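Local coordinates for CELL WALL surface anchor family protein (Streptococcus pneumoniae, PDB 2WW8) that serves as the adhesin of the pneumococcal pilus and probably fastens the bacterium to host cells through an integrin-like domain, at residues 171-177 with 714-720; 188-194 with 205-211; 213-219 with 584-590; 593-599 with 662-668. All coordinates share one frame; numbering follows the deposited sequence.

How the contacts relate
Contacts 1, 2 and 4 belong to the beta-rich domain that carries the integrin-like, helix-bearing part of the chain. Contact 3 lies on the way to that part, whose magnesium site (Ser234, Ser236, Asp387) and calcium site (Asp367, Asn526, Asp530) fall between its two segments in sequence. Contacts 1 and 2 touch, their centres about 14 Å apart, with Asn176 OD1 2.7 Å from Ile193 N in a probable hydrogen bond. Contact 2 also packs on contact 4, centres again about 14 Å apart, through Leu208 and Val210 against Ile593 and Ile598. Strand 203-218 runs on from contact 2 into contact 3, their centres about 29 Å apart, and strand 587-591 leads into contact 4. Contact 1 closes a loop enclosing the other three.

Contact 1 of 4, residues 171-177 with 714-720; sequences QHKALNP and PIPKIRD
The guanidinium of Arg719 meets the carbonyl oxygen of His172 at its edge, in the plane of the group, while CB of Gln171 approaches it obliquely. NE and NH2 both donate to this one oxygen, at 2.9 Å for NE to His172 O and 3.0 Å for NH2 to His172 O, a side-on grip that should fix the rotation of the flat group. An arginine suits the place because its other nitrogen, NH1, can still reach Asn689 O, and NH2 also serves Ser142 O. From CG to NE the chain is extended, which carries the guanidinium across to His172. Next along, Asp720 and Lys173 lie side by side in a salt bridge, Lys173 NZ to Asp720 OD1 2.9 Å, the ammonium coming from above the carboxylate plane; a bend at chi3 (76°) helps bring the lysine nitrogen over to that oxygen. Leu199 O gives the lysine a further partner.

Between these groups and the prolines runs a short antiparallel ladder. Leu175 and Lys717 form a hydrogen-bonded pair, N to O 2.9 Å in both directions, and at the non-hydrogen-bonded pair beside it Ala174 CB rests 3.9 Å from Ile718 CG2. At the far end Pro177 crosses Pro714 at about a right angle, CB to CB 3.5 Å; rigid rings without an N-H fit where the pairing has ended.

The ladder joins strand 171-184 to strand 717-718. Strand 157-162 packs against His172, Leu175 and Pro177, whereas Ile193 of strand 187-196 and Tyr204 of strand 203-218 both touch Ala174 and Ile718.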
# COMPACT_ATOMS: atom_id res chain seq x y z
N GLN A 171 -1.37 23.09 -8.98
CA GLN A 171 -1.23 21.97 -9.92
C GLN A 171 -0.22 20.95 -9.43
O GLN A 171 0.54 21.21 -8.51
CB GLN A 171 -0.84 22.49 -11.31
CG GLN A 171 -1.87 23.44 -11.94
CD GLN A 171 -3.20 22.74 -12.23
OE1 GLN A 171 -4.16 22.89 -11.47
NE2 GLN A 171 -3.25 21.97 -13.31
N HIS A 172 -0.19 19.76 -10.05
CA HIS A 172 0.65 18.69 -9.55
C HIS A 172 1.73 18.31 -10.55
O HIS A 172 1.53 18.33 -11.78
CB HIS A 172 -0.21 17.47 -9.18
CG HIS A 172 -0.95 17.62 -7.90
ND1 HIS A 172 -2.04 18.46 -7.74
CD2 HIS A 172 -0.76 17.04 -6.69
CE1 HIS A 172 -2.48 18.39 -6.50
NE2 HIS A 172 -1.73 17.52 -5.84
N LYS A 173 2.87 17.93 -10.00
CA LYS A 173 4.06 17.56 -10.76
C LYS A 173 4.25 16.04 -10.98
O LYS A 173 5.06 15.62 -11.82
CB LYS A 173 5.29 18.24 -10.14
CG LYS A 173 5.38 19.68 -10.56
CD LYS A 173 6.43 20.47 -9.80
CE LYS A 173 7.82 20.11 -10.31
NZ LYS A 173 8.85 21.12 -9.89
N ALA A 174 3.46 15.24 -10.29
CA ALA A 174 3.65 13.79 -10.33
C ALA A 174 2.35 13.04 -10.16
O ALA A 174 1.45 13.53 -9.45
CB ALA A 174 4.64 13.36 -9.26
N LEU A 175 2.30 11.87 -10.80
CA LEU A 175 1.14 10.95 -10.87
C LEU A 175 1.56 9.51 -10.56
O LEU A 175 2.60 9.02 -11.05
CB LEU A 175 0.45 10.95 -12.25
CG LEU A 175 0.08 12.34 -12.84
CD1 LEU A 175 -0.31 12.25 -14.31
CD2 LEU A 175 -1.00 13.06 -12.05
N ASN A 176 0.72 8.85 -9.77
CA ASN A 176 0.87 7.45 -9.47
C ASN A 176 -0.29 6.69 -10.10
O ASN A 176 -1.40 7.23 -10.26
CB ASN A 176 0.84 7.21 -7.96
CG ASN A 176 2.24 7.17 -7.34
OD1 ASN A 176 3.25 6.93 -8.02
ND2 ASN A 176 2.30 7.41 -6.03
N PRO A 177 -0.04 5.43 -10.44
CA PRO A 177 -1.12 4.52 -10.77
C PRO A 177 -1.98 4.35 -9.54
O PRO A 177 -1.47 4.41 -8.40
CB PRO A 177 -0.43 3.17 -11.00
CG PRO A 177 0.99 3.35 -10.55
CD PRO A 177 1.31 4.81 -10.57
N PRO A 714 2.59 -1.32 -12.90
CA PRO A 714 2.01 -0.05 -13.36
C PRO A 714 3.05 1.10 -13.29
O PRO A 714 4.06 0.90 -12.61
CB PRO A 714 0.88 0.17 -12.36
CG PRO A 714 1.37 -0.48 -11.10
CD PRO A 714 2.17 -1.68 -11.53
N ILE A 715 2.88 2.23 -13.98
CA ILE A 715 3.96 3.22 -14.16
C ILE A 715 3.60 4.69 -13.76
O ILE A 715 2.69 5.26 -14.35
CB ILE A 715 4.43 3.28 -15.66
CG1 ILE A 715 4.59 1.89 -16.27
CG2 ILE A 715 5.76 4.00 -15.76
CD1 ILE A 715 5.81 1.24 -15.73
N PRO A 716 4.34 5.30 -12.81
CA PRO A 716 4.18 6.70 -12.43
C PRO A 716 4.74 7.66 -13.48
O PRO A 716 5.47 7.25 -14.39
CB PRO A 716 5.10 6.82 -11.20
CG PRO A 716 5.19 5.37 -10.66
CD PRO A 716 5.35 4.63 -11.96
N LYS A 717 4.38 8.94 -13.33
CA LYS A 717 4.79 9.97 -14.29
C LYS A 717 5.24 11.20 -13.52
O LYS A 717 4.68 11.46 -12.44
CB LYS A 717 3.63 10.42 -15.18
CG LYS A 717 3.21 9.35 -16.17
CD LYS A 717 2.02 8.56 -15.69
CE LYS A 717 1.46 7.72 -16.85
NZ LYS A 717 2.08 6.33 -16.84
N ILE A 718 6.19 11.96 -14.06
CA ILE A 718 6.60 13.20 -13.41
C ILE A 718 6.78 14.25 -14.50
O ILE A 718 7.04 13.90 -15.68
CB ILE A 718 7.91 13.04 -12.58
CG1 ILE A 718 9.06 12.59 -13.49
CG2 ILE A 718 7.66 12.06 -11.40
CD1 ILE A 718 10.42 12.58 -12.82
N ARG A 719 6.61 15.51 -14.11
CA ARG A 719 6.87 16.62 -15.04
C ARG A 719 7.42 17.83 -14.31
O ARG A 719 7.49 17.84 -13.07
CB ARG A 719 5.57 17.05 -15.73
CG ARG A 719 4.55 17.55 -14.71
CD ARG A 719 3.45 18.28 -15.41
NE ARG A 719 2.37 18.69 -14.52
CZ ARG A 719 1.37 19.45 -14.93
NH1 ARG A 719 1.36 19.84 -16.20
NH2 ARG A 719 0.41 19.80 -14.09
N ASP A 720 7.80 18.85 -15.08
CA ASP A 720 8.15 20.16 -14.52
C ASP A 720 7.76 21.23 -15.55
O ASP A 720 7.44 20.88 -16.69
CB ASP A 720 9.63 20.30 -14.16
CG ASP A 720 9.90 21.45 -13.17
OD1 ASP A 720 8.95 22.04 -12.60
OD2 ASP A 720 11.07 21.79 -12.96
O HOH W 1 10.72 23.25 -10.60

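Contact 2 of 4, residues 188-194 with 205-211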
# COMPACT_ATOMS: atom_id res chain seq x y z
N THR A 188 1.21 -10.59 -5.93
CA THR A 188 0.91 -9.20 -6.23
C THR A 188 2.22 -8.50 -6.65
O THR A 188 3.32 -8.99 -6.35
CB THR A 188 0.38 -8.48 -4.97
OG1 THR A 188 1.48 -8.32 -4.08
CG2 THR A 188 -0.77 -9.28 -4.27
N LEU A 189 2.12 -7.37 -7.35
CA LEU A 189 3.28 -6.57 -7.60
C LEU A 189 2.83 -5.12 -7.46
O LEU A 189 1.61 -4.84 -7.47
CB LEU A 189 3.98 -6.87 -8.96
CG LEU A 189 3.12 -6.82 -10.23
CD1 LEU A 189 2.82 -5.35 -10.56
CD2 LEU A 189 3.78 -7.47 -11.46
N SER A 190 3.81 -4.21 -7.30
CA SER A 190 3.46 -2.80 -7.09
C SER A 190 4.60 -1.90 -7.51
O SER A 190 5.75 -2.27 -7.39
CB SER A 190 3.01 -2.50 -5.65
OG SER A 190 4.12 -2.41 -4.76
N LYS A 191 4.26 -0.71 -7.98
CA LYS A 191 5.22 0.32 -8.34
C LYS A 191 4.61 1.68 -8.08
O LYS A 191 3.45 1.95 -8.46
CB LYS A 191 5.59 0.22 -9.81
CG LYS A 191 6.74 1.21 -10.12
CD LYS A 191 7.43 0.87 -11.43
CE LYS A 191 8.38 2.00 -11.75
NZ LYS A 191 8.79 1.86 -13.16
N ARG A 192 5.34 2.56 -7.40
CA ARG A 192 4.81 3.91 -7.15
C ARG A 192 5.94 4.89 -6.84
O ARG A 192 7.05 4.48 -6.51
CB ARG A 192 3.80 3.89 -5.97
CG ARG A 192 4.43 3.51 -4.62
CD ARG A 192 3.54 3.91 -3.48
NE ARG A 192 4.15 3.43 -2.22
CZ ARG A 192 3.87 3.89 -1.01
NH1 ARG A 192 2.93 4.83 -0.90
NH2 ARG A 192 4.49 3.43 0.08
N ILE A 193 5.65 6.17 -6.92
CA ILE A 193 6.49 7.18 -6.28
C ILE A 193 6.00 7.09 -4.83
O ILE A 193 4.80 7.21 -4.57
CB ILE A 193 6.26 8.59 -6.92
CG1 ILE A 193 6.81 8.66 -8.35
CG2 ILE A 193 6.95 9.69 -6.07
CD1 ILE A 193 6.14 9.74 -9.19
N TYR A 194 6.90 6.83 -3.87
CA TYR A 194 6.47 6.78 -2.46
C TYR A 194 6.89 8.00 -1.64
O TYR A 194 6.49 8.18 -0.48
CB TYR A 194 6.96 5.52 -1.76
CG TYR A 194 8.45 5.53 -1.44
CD1 TYR A 194 9.40 5.35 -2.43
CD2 TYR A 194 8.88 5.74 -0.13
CE1 TYR A 194 10.76 5.35 -2.13
CE2 TYR A 194 10.20 5.77 0.21
CZ TYR A 194 11.12 5.56 -0.79
OH TYR A 194 12.44 5.58 -0.43
N GLY A 205 11.54 9.44 -4.80
CA GLY A 205 11.81 8.05 -4.48
C GLY A 205 10.80 7.09 -5.11
O GLY A 205 9.59 7.37 -5.06
N ILE A 206 11.29 5.97 -5.64
CA ILE A 206 10.48 4.99 -6.32
C ILE A 206 10.54 3.70 -5.50
O ILE A 206 11.60 3.32 -5.01
CB ILE A 206 11.04 4.66 -7.74
CG1 ILE A 206 11.20 5.94 -8.57
CG2 ILE A 206 10.03 3.80 -8.47
CD1 ILE A 206 9.91 6.66 -8.80
N GLU A 207 9.40 3.03 -5.38
CA GLU A 207 9.27 1.76 -4.67
C GLU A 207 8.57 0.73 -5.56
O GLU A 207 7.51 1.03 -6.10
CB GLU A 207 8.42 1.98 -3.40
CG GLU A 207 8.06 0.70 -2.62
CD GLU A 207 6.82 0.95 -1.78
OE1 GLU A 207 5.65 0.79 -2.28
OE2 GLU A 207 7.07 1.33 -0.62
N LEU A 208 9.12 -0.49 -5.62
CA LEU A 208 8.58 -1.69 -6.30
C LEU A 208 8.48 -2.75 -5.22
O LEU A 208 9.38 -2.85 -4.39
CB LEU A 208 9.51 -2.19 -7.41
CG LEU A 208 9.47 -1.46 -8.76
CD1 LEU A 208 10.08 -0.06 -8.66
CD2 LEU A 208 10.16 -2.33 -9.83
N THR A 209 7.37 -3.50 -5.23
CA THR A 209 7.25 -4.65 -4.36
C THR A 209 6.74 -5.84 -5.18
O THR A 209 6.13 -5.64 -6.24
CB THR A 209 6.32 -4.42 -3.16
OG1 THR A 209 4.94 -4.46 -3.56
CG2 THR A 209 6.62 -3.13 -2.40
N VAL A 210 7.02 -7.05 -4.68
CA VAL A 210 6.57 -8.29 -5.29
C VAL A 210 6.27 -9.22 -4.12
O VAL A 210 7.05 -9.31 -3.18
CB VAL A 210 7.64 -8.92 -6.20
CG1 VAL A 210 7.11 -10.25 -6.72
CG2 VAL A 210 7.92 -7.99 -7.41
N SER A 211 5.12 -9.88 -4.16
CA SER A 211 4.77 -10.87 -3.16
C SER A 211 4.33 -12.11 -3.91
O SER A 211 3.74 -12.02 -5.01
CB SER A 211 3.67 -10.34 -2.26
OG SER A 211 2.43 -10.53 -2.90
O HOH W 2 3.06 -6.20 -3.93
O HOH W 3 5.30 -0.11 -4.61
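A beta hairpin, strand 187-196 followed by strand 203-218, brings these segments together as an almost exactly antiparallel pair, the strand axes at 176°. Hydrogen-bonded pairs Thr188-Ser211, Ser190-Thr209 and Arg192-Glu207 put their polar side chains on one face. Short hydroxyl side chains suit this row, for they keep their oxygens near the strands, where waters can bridge them: one water joins Thr188 OG1 to Thr209 OG1, and Ser190 OG donates to another that in turn donates to Glu207 O and OE1.

Farther along the same face Arg192 and Glu207 form a salt bridge, Arg192 NE to Glu207 OE1 3.0 Å, fairly straight. The donor comes from above the carboxylate plane, and the two flat groups are turned 46° apart. A second, weak bond runs from Arg192 NH2 to Glu207 OE2 at 3.4 Å. Tyr194 lays its CB over one face of the guanidinium, while its ring atom CD1 touches Glu207 CB at 3.6 Å.

The other face is buried and mostly aliphatic. Ile193 CG1 meets Ile206 CD1 at 3.7 Å, and the stem of Lys191, extended with CG opposite the backbone nitrogen (chi1 -173°), lies alongside Leu208, CG to CD1 3.9 Å. Lys191 NZ is covalently linked to Asn695 CG, an intramolecular isopeptide bond of the kind known from Gram-positive pilins, and also hydrogen-bonds Thr698 OG1.

Strands 171-184 and 673-682 flank the hairpin, and strand 593-601 packs on its aliphatic face through Leu208 and Val210.

Contact 3 of 4, residues 213-219 with 584-590; sequences KTVYEQK and HTIVTEK
Tyr216 and Val587 form the close-packed side of this contact, with Tyr216 CD1 3.9 Å from Val587 CG2. The tyrosine ring also lies alongside Glu589, and its edge turns toward the face of His584 in an offset edge-to-face pair, centroids 6.0 Å apart and planes at 84°. His584 NE2 in turn donates to Glu589 OE1 at 2.6 Å, in the plane of its own ring and on the anti side of the carboxylate, so the glutamate probably polarises the imidazole; ND1 bonds Asn580 O, which holds the ring at both nitrogens. The same glutamate oxygen accepts from a water that also bonds Tyr216 OH. A tyrosine suits the place: its ring packs on Val587 and along the Glu589 stem while its hydroxyl reaches the bridging water.

Beneath these side chains, strands 214-218 and 587-590 pair antiparallel, crossing at 151°. Val215 with Lys590 and Glu217 with Thr588 are hydrogen-bonded pairs, each closed by two backbone bonds, Val215 N to Lys590 O among them at 2.9 Å. The pairing brings together the chain entering and the chain leaving the helix-bearing part, so the two connections run as a short double-stranded stem.

The opposite face is looser and more exposed. Glu217 crosses Lys590 at about a right angle, OE2 touching Lys590 CD at 3.4 Å, but the charges stay apart: OE1 is 4.3 Å from Lys590 NZ and forms its salt bridge with Lys221. At the exposed end Lys219 bends at chi2 (-87°) to lay CE 3.5 Å from Val587 C.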
# COMPACT_ATOMS: atom_id res chain seq x y z
N LYS A 213 3.07 -16.53 -4.03
CA LYS A 213 1.96 -17.39 -3.69
C LYS A 213 2.49 -18.83 -3.54
O LYS A 213 3.29 -19.30 -4.35
CB LYS A 213 0.88 -17.33 -4.78
CG LYS A 213 -0.37 -18.18 -4.48
CD LYS A 213 -1.49 -17.98 -5.50
CE LYS A 213 -1.98 -16.52 -5.58
NZ LYS A 213 -3.03 -16.32 -6.66
N THR A 214 2.03 -19.52 -2.50
CA THR A 214 2.32 -20.93 -2.36
C THR A 214 1.17 -21.75 -2.98
O THR A 214 0.01 -21.59 -2.59
CB THR A 214 2.56 -21.29 -0.84
OG1 THR A 214 3.65 -20.49 -0.33
CG2 THR A 214 2.94 -22.78 -0.71
N VAL A 215 1.50 -22.66 -3.90
CA VAL A 215 0.55 -23.53 -4.62
C VAL A 215 0.73 -24.96 -4.15
O VAL A 215 1.87 -25.46 -4.12
CB VAL A 215 0.78 -23.48 -6.15
CG1 VAL A 215 -0.40 -24.18 -6.86
CG2 VAL A 215 0.89 -22.04 -6.60
N TYR A 216 -0.35 -25.62 -3.71
CA TYR A 216 -0.26 -27.01 -3.33
C TYR A 216 -0.84 -27.82 -4.49
O TYR A 216 -1.91 -27.48 -5.01
CB TYR A 216 -1.07 -27.22 -2.05
CG TYR A 216 -0.54 -26.37 -0.91
CD1 TYR A 216 0.63 -26.74 -0.24
CD2 TYR A 216 -1.20 -25.22 -0.50
CE1 TYR A 216 1.15 -25.97 0.78
CE2 TYR A 216 -0.70 -24.43 0.52
CZ TYR A 216 0.46 -24.83 1.16
OH TYR A 216 0.97 -24.06 2.16
N GLU A 217 -0.21 -28.90 -4.91
CA GLU A 217 -0.77 -29.65 -6.03
C GLU A 217 -0.91 -31.09 -5.58
O GLU A 217 -0.01 -31.64 -4.93
CB GLU A 217 0.09 -29.49 -7.31
CG GLU A 217 0.40 -28.03 -7.68
CD GLU A 217 1.35 -27.83 -8.89
OE1 GLU A 217 1.29 -28.66 -9.83
OE2 GLU A 217 2.15 -26.85 -8.89
N GLN A 218 -2.03 -31.72 -5.91
CA GLN A 218 -2.22 -33.09 -5.51
C GLN A 218 -1.41 -33.96 -6.44
O GLN A 218 -1.00 -33.58 -7.52
CB GLN A 218 -3.67 -33.59 -5.53
CG GLN A 218 -4.65 -32.83 -4.66
CD GLN A 218 -5.23 -31.61 -5.37
OE1 GLN A 218 -4.95 -31.32 -6.56
NE2 GLN A 218 -6.03 -30.87 -4.63
N LYS A 219 -1.18 -35.18 -5.98
CA LYS A 219 -0.46 -36.11 -6.85
C LYS A 219 -1.17 -36.30 -8.21
O LYS A 219 -0.51 -36.57 -9.22
CB LYS A 219 -0.04 -37.33 -6.02
CG LYS A 219 0.42 -36.83 -4.60
CD LYS A 219 1.89 -36.40 -4.38
CE LYS A 219 2.04 -35.56 -3.12
NZ LYS A 219 3.26 -35.69 -2.23
N HIS A 584 1.39 -32.46 3.51
CA HIS A 584 2.41 -32.63 2.53
C HIS A 584 2.58 -34.11 2.13
O HIS A 584 3.36 -34.40 1.25
CB HIS A 584 3.75 -31.99 2.94
CG HIS A 584 3.78 -30.50 2.85
ND1 HIS A 584 3.18 -29.68 3.78
CD2 HIS A 584 4.35 -29.67 1.94
CE1 HIS A 584 3.36 -28.41 3.44
NE2 HIS A 584 4.06 -28.38 2.33
N THR A 585 1.86 -35.07 2.70
CA THR A 585 2.03 -36.39 2.10
C THR A 585 1.05 -36.52 0.93
O THR A 585 1.12 -37.48 0.18
CB THR A 585 1.80 -37.55 3.10
OG1 THR A 585 0.41 -37.56 3.48
CG2 THR A 585 2.70 -37.44 4.33
N ILE A 586 0.10 -35.60 0.79
CA ILE A 586 -0.88 -35.72 -0.28
C ILE A 586 -0.81 -34.55 -1.26
O ILE A 586 -1.43 -34.63 -2.32
CB ILE A 586 -2.33 -35.92 0.24
CG1 ILE A 586 -2.79 -34.76 1.10
CG2 ILE A 586 -2.35 -37.25 1.02
CD1 ILE A 586 -4.12 -35.02 1.76
N VAL A 587 -0.03 -33.52 -0.93
CA VAL A 587 0.20 -32.45 -1.92
C VAL A 587 1.71 -32.23 -2.05
O VAL A 587 2.45 -32.45 -1.05
CB VAL A 587 -0.57 -31.13 -1.54
CG1 VAL A 587 -2.08 -31.36 -1.44
CG2 VAL A 587 -0.08 -30.55 -0.19
N THR A 588 2.18 -31.72 -3.18
CA THR A 588 3.51 -31.07 -3.21
C THR A 588 3.39 -29.54 -3.23
O THR A 588 2.49 -28.96 -3.81
CB THR A 588 4.35 -31.48 -4.45
OG1 THR A 588 3.96 -30.69 -5.57
CG2 THR A 588 4.18 -32.96 -4.82
N GLU A 589 4.31 -28.84 -2.59
CA GLU A 589 4.15 -27.42 -2.48
C GLU A 589 5.09 -26.78 -3.53
O GLU A 589 6.21 -27.26 -3.72
CB GLU A 589 4.50 -27.09 -1.04
CG GLU A 589 4.98 -25.74 -0.85
CD GLU A 589 5.41 -25.39 0.57
OE1 GLU A 589 4.98 -26.02 1.57
OE2 GLU A 589 6.21 -24.43 0.66
N LYS A 590 4.65 -25.73 -4.23
CA LYS A 590 5.55 -25.05 -5.15
C LYS A 590 5.32 -23.57 -4.99
O LYS A 590 4.16 -23.16 -4.85
CB LYS A 590 5.23 -25.44 -6.60
CG LYS A 590 5.84 -26.79 -6.94
CD LYS A 590 5.44 -27.39 -8.30
CE LYS A 590 6.07 -28.80 -8.40
NZ LYS A 590 5.41 -29.70 -9.41
O HOH W 4 3.34 -25.12 3.70
O HOH W 5 -2.68 -36.63 -3.40

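Contact 4 of 4, residues 593-599 with 662-668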
# COMPACT_ATOMS: atom_id res chain seq x y z
N ILE A 593 6.82 -17.71 -7.42
CA ILE A 593 7.98 -16.91 -7.86
C ILE A 593 9.23 -17.73 -7.57
O ILE A 593 9.55 -18.02 -6.43
CB ILE A 593 7.98 -15.51 -7.29
CG1 ILE A 593 6.72 -14.80 -7.80
CG2 ILE A 593 9.31 -14.71 -7.67
CD1 ILE A 593 6.41 -13.60 -6.96
N GLU A 594 9.85 -18.18 -8.64
CA GLU A 594 10.97 -19.07 -8.46
C GLU A 594 12.15 -18.67 -9.38
O GLU A 594 12.09 -18.91 -10.57
CB GLU A 594 10.49 -20.49 -8.72
CG GLU A 594 11.72 -21.32 -8.84
CD GLU A 594 11.61 -22.67 -8.25
OE1 GLU A 594 10.70 -23.46 -8.67
OE2 GLU A 594 12.50 -22.92 -7.39
N ASN A 595 13.19 -18.04 -8.81
CA ASN A 595 14.30 -17.34 -9.49
C ASN A 595 13.62 -16.37 -10.45
O ASN A 595 13.89 -16.39 -11.66
CB ASN A 595 15.16 -18.34 -10.29
CG ASN A 595 16.45 -17.73 -10.76
OD1 ASN A 595 16.90 -16.73 -10.24
ND2 ASN A 595 17.04 -18.30 -11.80
N GLY A 596 12.67 -15.60 -9.91
CA GLY A 596 12.06 -14.49 -10.62
C GLY A 596 12.97 -13.29 -10.80
O GLY A 596 13.93 -13.11 -10.01
N THR A 597 12.66 -12.48 -11.81
CA THR A 597 13.42 -11.28 -12.18
C THR A 597 12.54 -10.05 -12.35
O THR A 597 11.52 -10.04 -13.05
CB THR A 597 14.14 -11.59 -13.53
OG1 THR A 597 15.02 -12.71 -13.29
CG2 THR A 597 14.98 -10.42 -14.06
N ILE A 598 12.93 -8.94 -11.75
CA ILE A 598 12.28 -7.69 -12.12
C ILE A 598 13.16 -6.96 -13.12
O ILE A 598 14.36 -6.84 -12.87
CB ILE A 598 12.08 -6.77 -10.93
CG1 ILE A 598 11.18 -7.43 -9.89
CG2 ILE A 598 11.51 -5.39 -11.41
CD1 ILE A 598 11.17 -6.72 -8.55
N THR A 599 12.58 -6.48 -14.22
CA THR A 599 13.31 -5.69 -15.20
C THR A 599 12.68 -4.31 -15.23
O THR A 599 11.46 -4.13 -15.48
CB THR A 599 13.25 -6.31 -16.61
OG1 THR A 599 13.73 -7.67 -16.53
CG2 THR A 599 14.11 -5.51 -17.63
N ARG A 662 17.98 -4.40 -12.91
CA ARG A 662 17.39 -5.73 -12.81
C ARG A 662 17.54 -6.25 -11.38
O ARG A 662 18.61 -6.11 -10.71
CB ARG A 662 18.04 -6.72 -13.80
CG ARG A 662 17.69 -6.34 -15.23
CD ARG A 662 18.78 -6.74 -16.19
NE ARG A 662 19.15 -8.11 -15.91
CZ ARG A 662 20.40 -8.56 -15.75
NH1 ARG A 662 21.48 -7.76 -15.88
NH2 ARG A 662 20.53 -9.85 -15.47
N VAL A 663 16.48 -6.90 -10.92
CA VAL A 663 16.59 -7.65 -9.68
C VAL A 663 16.39 -9.12 -10.04
O VAL A 663 15.34 -9.50 -10.57
CB VAL A 663 15.57 -7.19 -8.61
CG1 VAL A 663 15.73 -8.06 -7.32
CG2 VAL A 663 15.60 -5.70 -8.35
N THR A 664 17.40 -9.94 -9.74
CA THR A 664 17.40 -11.36 -10.02
C THR A 664 17.34 -12.18 -8.75
O THR A 664 17.63 -11.67 -7.69
CB THR A 664 18.65 -11.76 -10.86
OG1 THR A 664 19.81 -11.53 -10.06
CG2 THR A 664 18.80 -10.94 -12.21
N GLY A 665 16.93 -13.44 -8.87
CA GLY A 665 17.04 -14.40 -7.79
C GLY A 665 15.91 -14.29 -6.77
O GLY A 665 16.19 -14.40 -5.59
N LEU A 666 14.69 -14.03 -7.22
CA LEU A 666 13.55 -13.92 -6.31
C LEU A 666 12.90 -15.28 -6.13
O LEU A 666 12.57 -15.91 -7.13
CB LEU A 666 12.45 -13.00 -6.90
CG LEU A 666 12.99 -11.54 -7.08
CD1 LEU A 666 11.96 -10.55 -7.71
CD2 LEU A 666 13.39 -11.02 -5.71
N TYR A 667 12.63 -15.67 -4.89
CA TYR A 667 11.96 -16.93 -4.54
C TYR A 667 10.93 -16.60 -3.46
O TYR A 667 11.34 -16.30 -2.34
CB TYR A 667 12.95 -17.99 -4.03
CG TYR A 667 14.03 -18.44 -5.02
CD1 TYR A 667 15.16 -17.62 -5.28
CD2 TYR A 667 13.92 -19.66 -5.69
CE1 TYR A 667 16.12 -18.03 -6.16
CE2 TYR A 667 14.93 -20.10 -6.58
CZ TYR A 667 16.01 -19.25 -6.81
OH TYR A 667 17.04 -19.61 -7.67
N LEU A 668 9.64 -16.55 -3.80
CA LEU A 668 8.57 -16.07 -2.92
C LEU A 668 7.31 -16.89 -3.04
O LEU A 668 6.81 -17.18 -4.17
CB LEU A 668 8.23 -14.62 -3.25
CG LEU A 668 9.44 -13.68 -3.19
CD1 LEU A 668 9.18 -12.42 -4.01
CD2 LEU A 668 9.81 -13.36 -1.73
O HOH W 6 16.42 -14.22 -11.75
O HOH W 7 19.11 -18.06 -8.01
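Tyr667 covers the backbone of Glu594 and Asn595, and its side chain can be followed outward. CB lies 4.2 Å from Ile593 O. With CG opposite the carbonyl carbon (chi1 -62°), the ring swings across to the neighbouring strand, where Asn595 N sits over its centre, 3.4 Å above the plane. On the CE2 side, Glu594 OE2 comes up to the ring edge in plane, 3.8 Å from CE2, its carboxylate turned nearly perpendicular to the ring. At the tip, OH rests 3.5 Å from Asn595 CB, and a water bonded to OH reaches Asn595 OD1 weakly. The asparagine amide lies almost flat with the ring, planes 11° apart. A tyrosine fits here because its face can cover a peptide while its hydroxyl meets water.

What the ring covers is a G1 beta bulge in the Ig-like domain: Asn595 and Gly596 both face Leu666, and the register slips by one. Gly596 N donates to Leu666 O at 2.8 Å, in the carbonyl plane and on a lone pair. A second G1 bulge follows at once, Gly665 and Leu666 both facing Gly596. Asn595 takes the positive-phi place in the first bulge, which asparagine tolerates well, and Gly665 in the second; at Gly596 a CB would run into Ile593 CG2.

Past the bulges the regular ladder resumes, with Ile598 N bonded to Val663 O at 2.7 Å. On the face away from Tyr667, Ile593 lies alongside Leu666, CG2 to CB 3.7 Å, and Ile598 crosses it obliquely, Ile598 CG1 to Leu666 CD1 3.9 Å. From strand 203-218, Val210 packs on both isoleucines and Leu208 on Ile598.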